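Local coordinates for protein Lem22 (Legionella pneumophila subsp. pneumophila ATCC 43290, PDB 5WD9) that is a small, mostly helical Legionella effector of undetermined function, presumably acting on host-cell targets through protein binding, at residues L70-E73 against M74-L77; D79-R82 against D83-Q87. All coordinates share one frame; numbering follows the deposited sequence.

Contact 1: L70-E73 against M74-L77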
loop_
_atom_site.group_PDB
_atom_site.type_symbol
_atom_site.label_atom_id
_atom_site.label_comp_id
_atom_site.label_asym_id
_atom_site.label_seq_id
_atom_site.Cartn_x
_atom_site.Cartn_y
_atom_site.Cartn_z
ATOM N N LEU A 70 -2.433 -6.234 -0.071
ATOM C CA LEU A 70 -1.207 -5.478 0.159
ATOM C C LEU A 70 -1.387 -4.474 1.289
ATOM O O LEU A 70 -0.464 -4.247 2.079
ATOM C CB LEU A 70 -0.799 -4.770 -1.123
ATOM C CG LEU A 70 -0.386 -5.723 -2.237
ATOM C CD1 LEU A 70 -0.370 -4.986 -3.565
ATOM C CD2 LEU A 70 0.978 -6.335 -1.937
ATOM N N TYR A 71 -2.558 -3.841 1.365
ATOM C CA TYR A 71 -2.829 -2.899 2.444
ATOM C C TYR A 71 -2.746 -3.584 3.798
ATOM O O TYR A 71 -2.134 -3.060 4.737
ATOM C CB TYR A 71 -4.200 -2.266 2.218
ATOM C CG TYR A 71 -4.702 -1.409 3.344
ATOM C CD1 TYR A 71 -4.093 -0.199 3.661
ATOM C CD2 TYR A 71 -5.787 -1.807 4.102
ATOM C CE1 TYR A 71 -4.558 0.581 4.701
ATOM C CE2 TYR A 71 -6.262 -1.032 5.133
ATOM C CZ TYR A 71 -5.639 0.155 5.426
ATOM O OH TYR A 71 -6.131 0.899 6.478
ATOM N N GLU A 72 -3.369 -4.761 3.926
ATOM C CA GLU A 72 -3.340 -5.474 5.197
ATOM C C GLU A 72 -1.924 -5.884 5.565
ATOM O O GLU A 72 -1.515 -5.759 6.721
ATOM C CB GLU A 72 -4.250 -6.704 5.124
ATOM C CG GLU A 72 -5.722 -6.355 5.085
ATOM C CD GLU A 72 -6.228 -5.883 6.428
ATOM O OE1 GLU A 72 -5.646 -6.282 7.460
ATOM O OE2 GLU A 72 -7.207 -5.110 6.455
ATOM N N GLU A 73 -1.148 -6.356 4.587
ATOM C CA GLU A 73 0.239 -6.701 4.871
ATOM C C GLU A 73 1.018 -5.463 5.310
ATOM O O GLU A 73 1.818 -5.514 6.257
ATOM C CB GLU A 73 0.873 -7.309 3.621
ATOM C CG GLU A 73 2.324 -7.728 3.854
ATOM C CD GLU A 73 3.006 -8.250 2.609
ATOM O OE1 GLU A 73 2.492 -8.043 1.494
ATOM O OE2 GLU A 73 4.086 -8.861 2.764
ATOM N N MET A 74 0.799 -4.345 4.620
ATOM C CA MET A 74 1.478 -3.102 4.969
ATOM C C MET A 74 1.167 -2.683 6.397
ATOM O O MET A 74 2.060 -2.243 7.130
ATOM C CB MET A 74 1.062 -2.002 3.991
ATOM C CG MET A 74 1.686 -0.639 4.271
ATOM S SD MET A 74 0.751 0.386 5.424
ATOM C CE MET A 74 -0.773 0.614 4.500
ATOM N N LEU A 75 -0.100 -2.803 6.810
ATOM C CA LEU A 75 -0.470 -2.397 8.162
ATOM C C LEU A 75 0.324 -3.176 9.197
ATOM O O LEU A 75 0.835 -2.599 10.162
ATOM C CB LEU A 75 -1.966 -2.602 8.383
ATOM C CG LEU A 75 -2.947 -1.654 7.710
ATOM C CD1 LEU A 75 -4.346 -2.062 8.136
ATOM C CD2 LEU A 75 -2.636 -0.211 8.050
ATOM N N GLU A 76 0.465 -4.488 9.001
ATOM C CA GLU A 76 1.214 -5.258 9.982
ATOM C C GLU A 76 2.703 -4.946 9.932
ATOM O O GLU A 76 3.335 -4.800 10.980
ATOM C CB GLU A 76 0.969 -6.755 9.845
ATOM C CG GLU A 76 1.762 -7.501 10.898
ATOM C CD GLU A 76 1.240 -8.880 11.179
ATOM O OE1 GLU A 76 0.406 -9.369 10.391
ATOM O OE2 GLU A 76 1.667 -9.467 12.195
ATOM N N LEU A 77 3.287 -4.832 8.738
ATOM C CA LEU A 77 4.707 -4.514 8.666
ATOM C C LEU A 77 5.001 -3.140 9.249
ATOM O O LEU A 77 6.006 -2.956 9.946
ATOM C CB LEU A 77 5.205 -4.571 7.227
ATOM C CG LEU A 77 5.136 -5.936 6.549
ATOM C CD1 LEU A 77 5.361 -5.771 5.059
ATOM C CD2 LEU A 77 6.172 -6.870 7.118
#
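Tyr71 and Leu75, one helical turn apart, make the main side-chain contact. The leucine lies over one face of the phenol ring, its CG about 4.0 Å above the plane and displaced toward the rim at CZ. Its methyl CD1 makes an off-centre CH-pi contact, 4.1 Å from the centroid of the Tyr71 ring; on that one face CD1 lies toward CE2 and CZ, CD2 toward CE1 and OH. Met74 meets the same ring near its base: in the conformer described here, its terminal methyl CE approaches obliquely and lies 3.5 Å from Tyr71 CD1. Bends at chi2 and chi3 fold the methionine back to bring this methyl to the tyrosine. The ring itself leaves the backbone with CG trans to N (chi1 172°), which swings it forward along the helix toward Met74 and Leu75. Two residues on, round the helix, Glu73 and Leu77 run side by side in the same direction, and leucine CD1 packs 3.8 Å from the aliphatic CG of Glu73. That glutamate is extended, and its OE2 forms a salt bridge with Lys23, while Glu72 pairs with Arg68 of its own helix. Beneath the side chains, four successive i+4 amide bonds fix the spacing; the bond from Leu77 N to Glu73 O is the straightest, with an N-H...O angle of 171°, whereas that from Glu76 N to Glu72 O is the longest at 3.3 Å. The segment is part of helix 58-87 in an all-helical three-helix fold. Leu70, Glu73 and Leu77 touch Ile19 of helix 4-24; Met74 packs on Ala38 and His39, and Leu77 on Leu35, of helix 28-52, whose His42 stacks with Tyr71.

Contact 2: D79-R82 against D83-Q87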
loop_
_atom_site.group_PDB
_atom_site.type_symbol
_atom_site.label_atom_id
_atom_site.label_comp_id
_atom_site.label_asym_id
_atom_site.label_seq_id
_atom_site.Cartn_x
_atom_site.Cartn_y
_atom_site.Cartn_z
ATOM N N ASP A 79 3.306 -1.501 11.518
ATOM C CA ASP A 79 3.156 -1.514 12.961
ATOM C C ASP A 79 4.379 -2.134 13.619
ATOM O O ASP A 79 4.904 -1.604 14.601
ATOM C CB ASP A 79 1.900 -2.302 13.306
ATOM C CG ASP A 79 1.593 -2.290 14.764
ATOM O OD1 ASP A 79 1.270 -1.195 15.271
ATOM O OD2 ASP A 79 1.626 -3.371 15.382
ATOM N N LYS A 80 4.852 -3.260 13.086
ATOM C CA LYS A 80 6.034 -3.897 13.657
ATOM C C LYS A 80 7.249 -2.986 13.553
ATOM O O LYS A 80 8.029 -2.855 14.507
ATOM C CB LYS A 80 6.301 -5.225 12.946
ATOM C CG LYS A 80 5.195 -6.253 13.109
ATOM C CD LYS A 80 5.270 -6.936 14.453
ATOM C CE LYS A 80 3.902 -7.394 14.918
ATOM N NZ LYS A 80 3.956 -7.867 16.326
ATOM N N CYS A 81 7.433 -2.343 12.400
ATOM C CA CYS A 81 8.554 -1.435 12.224
ATOM C C CYS A 81 8.504 -0.284 13.222
ATOM O O CYS A 81 9.492 0.004 13.904
ATOM C CB CYS A 81 8.516 -0.910 10.798
ATOM S SG CYS A 81 9.922 0.097 10.382
ATOM N N ARG A 82 7.357 0.388 13.323
ATOM C CA ARG A 82 7.246 1.522 14.240
ATOM C C ARG A 82 7.420 1.083 15.689
ATOM O O ARG A 82 8.026 1.804 16.494
ATOM C CB ARG A 82 5.893 2.207 14.048
ATOM C CG ARG A 82 5.785 3.069 12.814
ATOM C CD ARG A 82 4.614 4.030 12.934
ATOM N NE ARG A 82 4.571 4.990 11.832
ATOM C CZ ARG A 82 5.281 6.114 11.784
ATOM N NH1 ARG A 82 6.102 6.432 12.778
ATOM N NH2 ARG A 82 5.175 6.923 10.736
ATOM N N ASP A 83 6.896 -0.095 16.041
ATOM C CA ASP A 83 7.080 -0.620 17.395
ATOM C C ASP A 83 8.555 -0.792 17.707
ATOM O O ASP A 83 9.014 -0.446 18.801
ATOM C CB ASP A 83 6.403 -1.981 17.541
ATOM C CG ASP A 83 4.906 -1.896 17.693
ATOM O OD1 ASP A 83 4.363 -0.791 17.882
ATOM O OD2 ASP A 83 4.277 -2.963 17.599
ATOM N N GLN A 84 9.312 -1.343 16.756
ATOM C CA GLN A 84 10.738 -1.569 16.957
ATOM C C GLN A 84 11.487 -0.251 17.047
ATOM O O GLN A 84 12.405 -0.112 17.860
ATOM C CB GLN A 84 11.277 -2.400 15.797
ATOM C CG GLN A 84 10.914 -3.863 15.854
ATOM C CD GLN A 84 11.844 -4.705 15.014
ATOM O OE1 GLN A 84 11.802 -4.651 13.785
ATOM N NE2 GLN A 84 12.706 -5.475 15.670
ATOM N N ILE A 85 11.108 0.731 16.234
ATOM C CA ILE A 85 11.737 2.045 16.320
ATOM C C ILE A 85 11.504 2.652 17.697
ATOM O O ILE A 85 12.430 3.171 18.336
ATOM C CB ILE A 85 11.217 2.955 15.194
ATOM C CG1 ILE A 85 11.765 2.471 13.849
ATOM C CG2 ILE A 85 11.615 4.408 15.441
ATOM C CD1 ILE A 85 11.175 3.193 12.649
ATOM N N GLN A 86 10.264 2.579 18.186
ATOM C CA GLN A 86 9.956 3.115 19.507
ATOM C C GLN A 86 10.718 2.360 20.589
ATOM O O GLN A 86 11.294 2.973 21.493
ATOM C CB GLN A 86 8.444 3.045 19.745
ATOM C CG GLN A 86 7.978 3.628 21.072
ATOM C CD GLN A 86 6.480 3.479 21.281
ATOM O OE1 GLN A 86 5.951 2.365 21.303
ATOM N NE2 GLN A 86 5.789 4.603 21.432
ATOM N N GLN A 87 10.755 1.030 20.486
ATOM C CA GLN A 87 11.384 0.197 21.504
ATOM C C GLN A 87 12.870 0.504 21.637
ATOM O O GLN A 87 13.406 0.554 22.753
ATOM C CB GLN A 87 11.173 -1.271 21.131
ATOM C CG GLN A 87 11.918 -2.281 21.969
ATOM C CD GLN A 87 11.745 -3.687 21.431
ATOM O OE1 GLN A 87 12.418 -4.622 21.865
ATOM N NE2 GLN A 87 10.845 -3.840 20.465
HETATM O O HOH W 1 3.523 0.968 16.164
HETATM O O HOH W 2 5.293 -5.265 17.076
#
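The carboxylates of Asp79 and Asp83 come together across one turn of the helix with their planes 74° apart, neither laid flat upon the other. Their closest oxygens, Asp79 OD2 and Asp83 OD2, are 3.5 Å apart, an approach of like charges. Asp79 O lies over one face of the Asp83 carboxylate, 3.1 Å from its CG, with both carboxylate oxygens a little farther from that carbonyl oxygen. This position follows from chi1 of -77°, which sets CG beside the residue's own N and turns the acid back over the preceding turn. Two waters bind at these carboxylates. One donates to OD1 of Asp83 at 2.6 Å and lies 3.2 Å from OD1 of Asp79; its two protons cannot serve every acceptor around it, so the longer bond to Asp79 OD1 is the less certain. The other is better defined in direction: in the lysine conformer described here it accepts from NZ of Lys80 and donates to Asp83 OD2 at 2.6 Å. In that conformer Lys80 is linked to the acid through water, its NZ remaining 5.1 Å from Asp83 OD2. Round the helix, Cys81 SG meets the CD1 methyl of Ile85 at 4.0 Å, a modest apolar touch beside the amide bond from Ile85 N to Cys81 O. Backbone bonds of the same i+4 kind join Asp83 to Asp79, Gln84 to Lys80 and Gln86 to Arg82. Cys81 and Arg82 rest on Leu32, and Gln84 and Ile85 on Leu28, of helix 28-52; Arg82 forms a salt bridge there with Glu36. The nearby lysine and the waters would be expected to offset part of the repulsion between the acids, whose mutual proximity could raise the proton affinity of one of them.

In the fold
Both contacts are local, lying in series along helix 58-87 with their centres 14 Å apart, and both are mainly surface contacts with a single buried residue each. Contact 1 lies nearer the middle of the chain, about 7 Å from its centre, where helices 4-24 and 28-52 both reach the helix; an aromatic ring with apolar neighbours dominates it, and two of its glutamates form salt bridges. Contact 2, about 18 Å from that centre, lies toward the C-terminal end, where it rests on helix 28-52. There the apolar part shrinks to a thiol and a methyl, while paired acids and water-mediated links take over.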